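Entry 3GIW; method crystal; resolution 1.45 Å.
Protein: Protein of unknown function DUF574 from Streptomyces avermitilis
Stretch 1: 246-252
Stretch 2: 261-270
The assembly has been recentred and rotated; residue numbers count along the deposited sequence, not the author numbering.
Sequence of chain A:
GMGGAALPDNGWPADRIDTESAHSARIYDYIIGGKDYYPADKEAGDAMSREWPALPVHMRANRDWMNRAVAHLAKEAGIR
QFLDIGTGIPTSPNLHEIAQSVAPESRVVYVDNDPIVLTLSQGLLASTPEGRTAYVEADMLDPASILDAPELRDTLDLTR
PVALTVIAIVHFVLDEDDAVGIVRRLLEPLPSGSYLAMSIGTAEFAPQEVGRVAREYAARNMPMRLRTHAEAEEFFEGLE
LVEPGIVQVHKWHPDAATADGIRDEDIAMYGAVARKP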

ATOM      1  N   ILE A 246      -3.264 -12.054 -10.170  1.00 13.05           N
ATOM      2  CA  ILE A 246      -2.368 -10.899 -10.181  1.00 12.48           C
ATOM      3  C   ILE A 246      -2.542 -10.175 -11.520  1.00 13.12           C
ATOM      4  O   ILE A 246      -2.179 -10.715 -12.574  1.00 13.43           O
ATOM      5  CB  ILE A 246      -0.873 -11.309  -9.988  1.00 13.12           C
ATOM      6  CG1 ILE A 246      -0.685 -12.142  -8.700  1.00 14.72           C
ATOM      7  CG2 ILE A 246       0.044 -10.088  -9.992  1.00 14.54           C
ATOM      8  CD1 ILE A 246       0.684 -12.893  -8.632  1.00 14.45           C
ATOM      9  N   VAL A 247      -3.182  -9.015 -11.466  1.00 11.83           N
ATOM     10  CA  VAL A 247      -3.557  -8.262 -12.671  1.00 11.90           C
ATOM     11  C   VAL A 247      -3.329  -6.783 -12.492  1.00 10.76           C
ATOM     12  O   VAL A 247      -3.118  -6.310 -11.381  1.00 12.24           O
ATOM     13  CB  VAL A 247      -5.030  -8.474 -13.039  1.00 12.55           C
ATOM     14  CG1 VAL A 247      -5.352  -9.955 -13.305  1.00 12.80           C
ATOM     15  CG2 VAL A 247      -5.976  -7.923 -11.951  1.00 12.59           C
ATOM     16  N   GLN A 248      -3.278  -6.024 -13.583  1.00  9.92           N
ATOM     17  CA  GLN A 248      -3.195  -4.582 -13.424  1.00 10.33           C
ATOM     18  C   GLN A 248      -4.335  -4.066 -12.534  1.00 10.61           C
ATOM     19  O   GLN A 248      -5.444  -4.534 -12.633  1.00 10.69           O
ATOM     20  CB  GLN A 248      -3.193  -3.861 -14.772  1.00  9.98           C
ATOM     21  CG  GLN A 248      -1.902  -4.028 -15.569  1.00 11.33           C
ATOM     22  CD  GLN A 248      -1.988  -3.161 -16.828  1.00 11.33           C
ATOM     23  OE1 GLN A 248      -2.731  -3.472 -17.766  1.00 12.81           O
ATOM     24  NE2 GLN A 248      -1.273  -2.022 -16.813  1.00 12.26           N
ATOM     25  N   VAL A 249      -4.047  -3.105 -11.661  1.00 11.19           N
ATOM     26  CA  VAL A 249      -5.008  -2.726 -10.625  1.00 11.67           C
ATOM     27  C   VAL A 249      -6.357  -2.302 -11.159  1.00 11.42           C
ATOM     28  O   VAL A 249      -7.386  -2.593 -10.509  1.00 12.90           O
ATOM     29  CB  VAL A 249      -4.498  -1.648  -9.637  1.00 11.72           C
ATOM     30  CG1 VAL A 249      -3.454  -2.229  -8.732  1.00 12.34           C
ATOM     31  CG2 VAL A 249      -3.989  -0.371 -10.314  1.00 12.00           C
ATOM     32  N   HIS A 250      -6.432  -1.661 -12.327  1.00 10.91           N
ATOM     33  CA  HIS A 250      -7.719  -1.206 -12.857  1.00 11.60           C
ATOM     34  C   HIS A 250      -8.561  -2.352 -13.421  1.00 12.23           C
ATOM     35  O   HIS A 250      -9.726  -2.151 -13.765  1.00 13.87           O
ATOM     36  CB  HIS A 250      -7.511  -0.110 -13.891  1.00 13.13           C
ATOM     37  CG  HIS A 250      -6.842  -0.582 -15.134  1.00 12.88           C
ATOM     38  ND1 HIS A 250      -5.624  -1.238 -15.122  1.00 13.07           N
ATOM     39  CD2 HIS A 250      -7.190  -0.462 -16.438  1.00 13.02           C
ATOM     40  CE1 HIS A 250      -5.268  -1.515 -16.364  1.00 13.44           C
ATOM     41  NE2 HIS A 250      -6.196  -1.046 -17.183  1.00 14.12           N
ATOM     42  N   LYS A 251      -7.970  -3.526 -13.520  1.00 11.53           N
ATOM     43  CA  LYS A 251      -8.648  -4.743 -13.966  1.00 11.79           C
ATOM     44  C   LYS A 251      -9.056  -5.694 -12.820  1.00 12.41           C
ATOM     45  O   LYS A 251      -9.597  -6.772 -13.076  1.00 13.53           O
ATOM     46  CB  LYS A 251      -7.729  -5.489 -14.965  1.00 12.10           C
ATOM     47  CG  LYS A 251      -7.441  -4.678 -16.200  1.00 13.02           C
ATOM     48  CD  LYS A 251      -6.635  -5.442 -17.238  1.00 13.72           C
ATOM     49  CE  LYS A 251      -6.307  -4.525 -18.387  1.00 14.82           C
ATOM     50  NZ  LYS A 251      -5.720  -5.259 -19.557  1.00 16.06           N
ATOM     51  N   TRP A 252      -8.763  -5.309 -11.577  1.00 12.03           N
ATOM     52  CA  TRP A 252      -9.101  -6.115 -10.398  1.00 11.86           C
ATOM     53  C   TRP A 252     -10.467  -5.683  -9.847  1.00 11.82           C
ATOM     54  O   TRP A 252     -10.589  -4.607  -9.272  1.00 11.82           O
ATOM     55  CB  TRP A 252      -8.008  -6.003  -9.319  1.00 11.34           C
ATOM     56  CG  TRP A 252      -8.074  -7.023  -8.222  1.00 11.87           C
ATOM     57  CD1 TRP A 252      -7.403  -8.201  -8.189  1.00 12.61           C
ATOM     58  CD2 TRP A 252      -8.901  -6.988  -7.040  1.00 13.41           C
ATOM     59  NE1 TRP A 252      -7.731  -8.903  -7.052  1.00 12.15           N
ATOM     60  CE2 TRP A 252      -8.668  -8.192  -6.344  1.00 13.28           C
ATOM     61  CE3 TRP A 252      -9.785  -6.053  -6.496  1.00 12.64           C
ATOM     62  CZ2 TRP A 252      -9.317  -8.498  -5.124  1.00 14.27           C
ATOM     63  CZ3 TRP A 252     -10.445  -6.363  -5.291  1.00 13.88           C
ATOM     64  CH2 TRP A 252     -10.188  -7.565  -4.621  1.00 12.98           C
ATOM     65  N   GLY A 261     -11.587   5.503 -19.773  1.00 32.10           N
ATOM     66  CA  GLY A 261     -10.491   6.266 -20.388  1.00 30.94           C
ATOM     67  C   GLY A 261      -9.063   5.870 -19.999  1.00 29.17           C
ATOM     68  O   GLY A 261      -8.107   6.613 -20.268  1.00 30.48           O
ATOM     69  N   ILE A 262      -8.902   4.701 -19.384  1.00 24.79           N
ATOM     70  CA  ILE A 262      -7.591   4.242 -18.933  1.00 20.33           C
ATOM     71  C   ILE A 262      -7.035   3.167 -19.871  1.00 18.72           C
ATOM     72  O   ILE A 262      -7.634   2.111 -20.071  1.00 19.94           O
ATOM     73  CB  ILE A 262      -7.673   3.679 -17.502  1.00 19.84           C
ATOM     74  CG1 ILE A 262      -8.214   4.748 -16.542  1.00 19.52           C
ATOM     75  CG2 ILE A 262      -6.291   3.178 -17.048  1.00 18.34           C
ATOM     76  CD1 ILE A 262      -8.406   4.235 -15.099  1.00 21.60           C
ATOM     77  N   ARG A 263      -5.868   3.445 -20.454  1.00 15.21           N
ATOM     78  CA  ARG A 263      -5.151   2.517 -21.303  1.00 13.05           C
ATOM     79  C   ARG A 263      -4.251   1.627 -20.428  1.00 11.90           C
ATOM     80  O   ARG A 263      -3.861   2.055 -19.343  1.00 13.26           O
ATOM     81  CB  ARG A 263      -4.293   3.318 -22.293  1.00 13.34           C
ATOM     82  CG  ARG A 263      -5.083   4.318 -23.103  1.00 13.96           C
ATOM     83  CD  ARG A 263      -4.163   5.186 -23.946  1.00 13.13           C
ATOM     84  NE  ARG A 263      -3.259   5.960 -23.118  1.00 13.77           N
ATOM     85  CZ  ARG A 263      -2.276   6.699 -23.596  1.00 13.81           C
ATOM     86  NH1 ARG A 263      -2.079   6.814 -24.895  1.00 14.45           N
ATOM     87  NH2 ARG A 263      -1.519   7.381 -22.756  1.00 13.35           N
ATOM     88  N   ASP A 264      -3.861   0.445 -20.902  1.00 13.92           N
ATOM     89  CA  ASP A 264      -2.969  -0.395 -20.102  1.00 12.55           C
ATOM     90  C   ASP A 264      -1.660   0.320 -19.789  1.00 11.81           C
ATOM     91  O   ASP A 264      -1.132   0.151 -18.702  1.00 11.57           O
ATOM     92  CB  ASP A 264      -2.719  -1.758 -20.748  1.00 14.96           C
ATOM     93  CG  ASP A 264      -3.961  -2.644 -20.819  1.00 17.12           C
ATOM     94  OD1 ASP A 264      -5.050  -2.292 -20.322  1.00 18.91           O
ATOM     95  OD2 ASP A 264      -3.743  -3.733 -21.376  1.00 20.65           O
ATOM     96  N   GLU A 265      -1.151   1.135 -20.723  1.00 11.96           N
ATOM     97  CA  GLU A 265       0.107   1.808 -20.526  1.00 11.98           C
ATOM     98  C   GLU A 265       0.036   2.880 -19.432  1.00 10.96           C
ATOM     99  O   GLU A 265       1.062   3.327 -18.957  1.00 11.47           O
ATOM    100  CB  GLU A 265       0.625   2.460 -21.799  1.00 11.38           C
ATOM    101  CG  GLU A 265      -0.262   3.546 -22.416  1.00 12.08           C
ATOM    102  CD  GLU A 265       0.511   4.313 -23.460  1.00 13.75           C
ATOM    103  OE1 GLU A 265       1.331   5.193 -23.034  1.00 15.08           O
ATOM    104  OE2 GLU A 265       0.367   4.013 -24.678  1.00 16.22           O
ATOM    105  N   ASP A 266      -1.186   3.272 -19.043  1.00 10.90           N
ATOM    106  CA  ASP A 266      -1.392   4.316 -18.015  1.00 11.19           C
ATOM    107  C   ASP A 266      -1.352   3.789 -16.573  1.00 11.12           C
ATOM    108  O   ASP A 266      -1.535   4.566 -15.643  1.00 11.50           O
ATOM    109  CB  ASP A 266      -2.726   5.066 -18.252  1.00 11.66           C
ATOM    110  CG  ASP A 266      -2.796   5.735 -19.600  1.00 13.38           C
ATOM    111  OD1 ASP A 266      -1.754   6.152 -20.128  1.00 12.36           O
ATOM    112  OD2 ASP A 266      -3.941   5.822 -20.142  1.00 15.62           O
ATOM    113  N   ILE A 267      -1.134   2.488 -16.391  1.00 10.95           N
ATOM    114  CA  ILE A 267      -1.226   1.823 -15.083  1.00 10.89           C
ATOM    115  C   ILE A 267       0.062   0.996 -14.907  1.00 10.60           C
ATOM    116  O   ILE A 267       0.333   0.110 -15.722  1.00 11.72           O
ATOM    117  CB  ILE A 267      -2.514   0.917 -15.005  1.00 12.10           C
ATOM    118  CG1 ILE A 267      -3.785   1.747 -15.165  1.00 11.08           C
ATOM    119  CG2 ILE A 267      -2.521   0.074 -13.697  1.00 11.44           C
ATOM    120  CD1 ILE A 267      -4.021   2.768 -14.048  1.00 12.59           C
ATOM    121  N   ALA A 268       0.807   1.247 -13.845  1.00 11.40           N
ATOM    122  CA  ALA A 268       2.088   0.566 -13.609  1.00 10.61           C
ATOM    123  C   ALA A 268       2.082  -0.177 -12.269  1.00 11.25           C
ATOM    124  O   ALA A 268       3.146  -0.313 -11.637  1.00 12.76           O
ATOM    125  CB  ALA A 268       3.296   1.564 -13.697  1.00 11.25           C
HETATM  126  N   MSE A 269       0.906  -0.626 -11.806  1.00 12.00           N
HETATM  127  CA  MSE A 269       0.776  -1.455 -10.607  1.00 11.78           C
HETATM  128  C   MSE A 269       0.044  -2.718 -10.936  1.00 11.07           C
HETATM  129  O   MSE A 269      -1.037  -2.662 -11.516  1.00 12.07           O
HETATM  130  CB  MSE A 269      -0.081  -0.834  -9.495  1.00 15.99           C
HETATM  131  CG  MSE A 269       0.434   0.263  -8.764  1.00 17.07           C
HETATM  132 SE   MSE A 269       2.025  -0.043  -7.726  0.75 16.41          SE
HETATM  133  CE  MSE A 269       1.829   1.652  -6.885  1.00 20.76           C
ATOM    134  N   TYR A 270       0.597  -3.845 -10.518  1.00 11.05           N
ATOM    135  CA  TYR A 270      -0.164  -5.077 -10.332  1.00 11.22           C
ATOM    136  C   TYR A 270      -0.848  -5.042  -8.977  1.00 11.88           C
ATOM    137  O   TYR A 270      -0.291  -4.508  -8.010  1.00 13.76           O
ATOM    138  CB  TYR A 270       0.745  -6.301 -10.374  1.00 13.39           C
ATOM    139  CG  TYR A 270       1.304  -6.634 -11.728  1.00 13.80           C
ATOM    140  CD1 TYR A 270       0.483  -6.982 -12.787  1.00 15.15           C
ATOM    141  CD2 TYR A 270       2.677  -6.651 -11.942  1.00 14.85           C
ATOM    142  CE1 TYR A 270       1.001  -7.320 -14.015  1.00 15.15           C
ATOM    143  CE2 TYR A 270       3.209  -6.985 -13.197  1.00 14.98           C
ATOM    144  CZ  TYR A 270       2.361  -7.305 -14.226  1.00 14.28           C
ATOM    145  OH  TYR A 270       2.818  -7.656 -15.496  1.00 16.62           O
TER

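The two stretches bury 565 Å² between them. Tyr270 (91 Å²) and Gln248 (80 Å²) have the most area covered. Each stretch contains a short strand and a 3-10 segment, and both elements take part in the contact.

The strands meet in one antiparallel bridge, Gln248 with Tyr270. It is a non-hydrogen-bonded pair, with Gln248 CA and Tyr270 CA 4.4 Å apart and the side chains diverging. The main-chain bond falls next to it: Val249 N donates to Met269 O at 3.0 Å. The CA atoms of the bridged pair each make a CA-H...O contact. Tyr270 CA lies 3.4 Å from Val247 O, and Gln248 CA lies 3.5 Å from Met269 O. Such close approach of CA to carbonyl oxygen is usual in a narrow pair of this kind.

The side-chain amide of Gln248 makes a second link. Its CA-to-CB bond points away overall, but the extended chi2 (t) and a chi3 of -72° bring the end nearer to the other stretch. Gln248 NE2 donates to Asp264 O at 2.9 Å with good geometry. Gln248 NE2 also donates to Ile267 O at 2.9 Å, but the angle of 124° makes this bond weak. An amide nitrogen suits this buried place because its two hydrogens can serve two carbonyls. Asp264 O also accepts the backbone bond from Ile267 N at 3.3 Å, so the amide binds at the turn itself.

Charge adds a link between exposed Lys251 and partly exposed Asp264. The CA-to-CB bond of Lys251 is sideways, but the long chain, with chi2 to chi4 all t, lets its amine reach the carboxylate. Lys251 NZ forms a salt bridge with Asp264 OD2 at 3.1 Å, and makes weak hydrogen bonds to Asp264 OD1 and OD2, both at 3.1 Å. Within stretch 2, a salt bridge from Arg263 to Asp266 ties together the turn that carries Asp264.

The CA-to-CB bond of His250 points toward stretch 2, with chi1 p. Ile267 CG1 sits over one face of the His250 ring, 3.8 Å from its centroid, in a CH-pi contact. Asp264 OD1 is at the ring edge, 3.6 Å from His250 NE2, and Ile262 CG2 is 3.8 Å from His250 CD2. His250 ND1 is buried by the contact and has no polar partner in the model.

Apolar side chains make further contacts. Val249 CG2 touches Ile267 CG2 at 3.7 Å, and Val249 CG1 touches CB of selenomethionine Met269 at 3.7 Å. Ile246 CG2 packs on Tyr270 CB at 3.9 Å. The Tyr270 ring presents its edge to the backbone, with Tyr270 CD1 4.0 Å from Gln248 N, while its hydroxyl is hydrogen-bonded elsewhere in the structure.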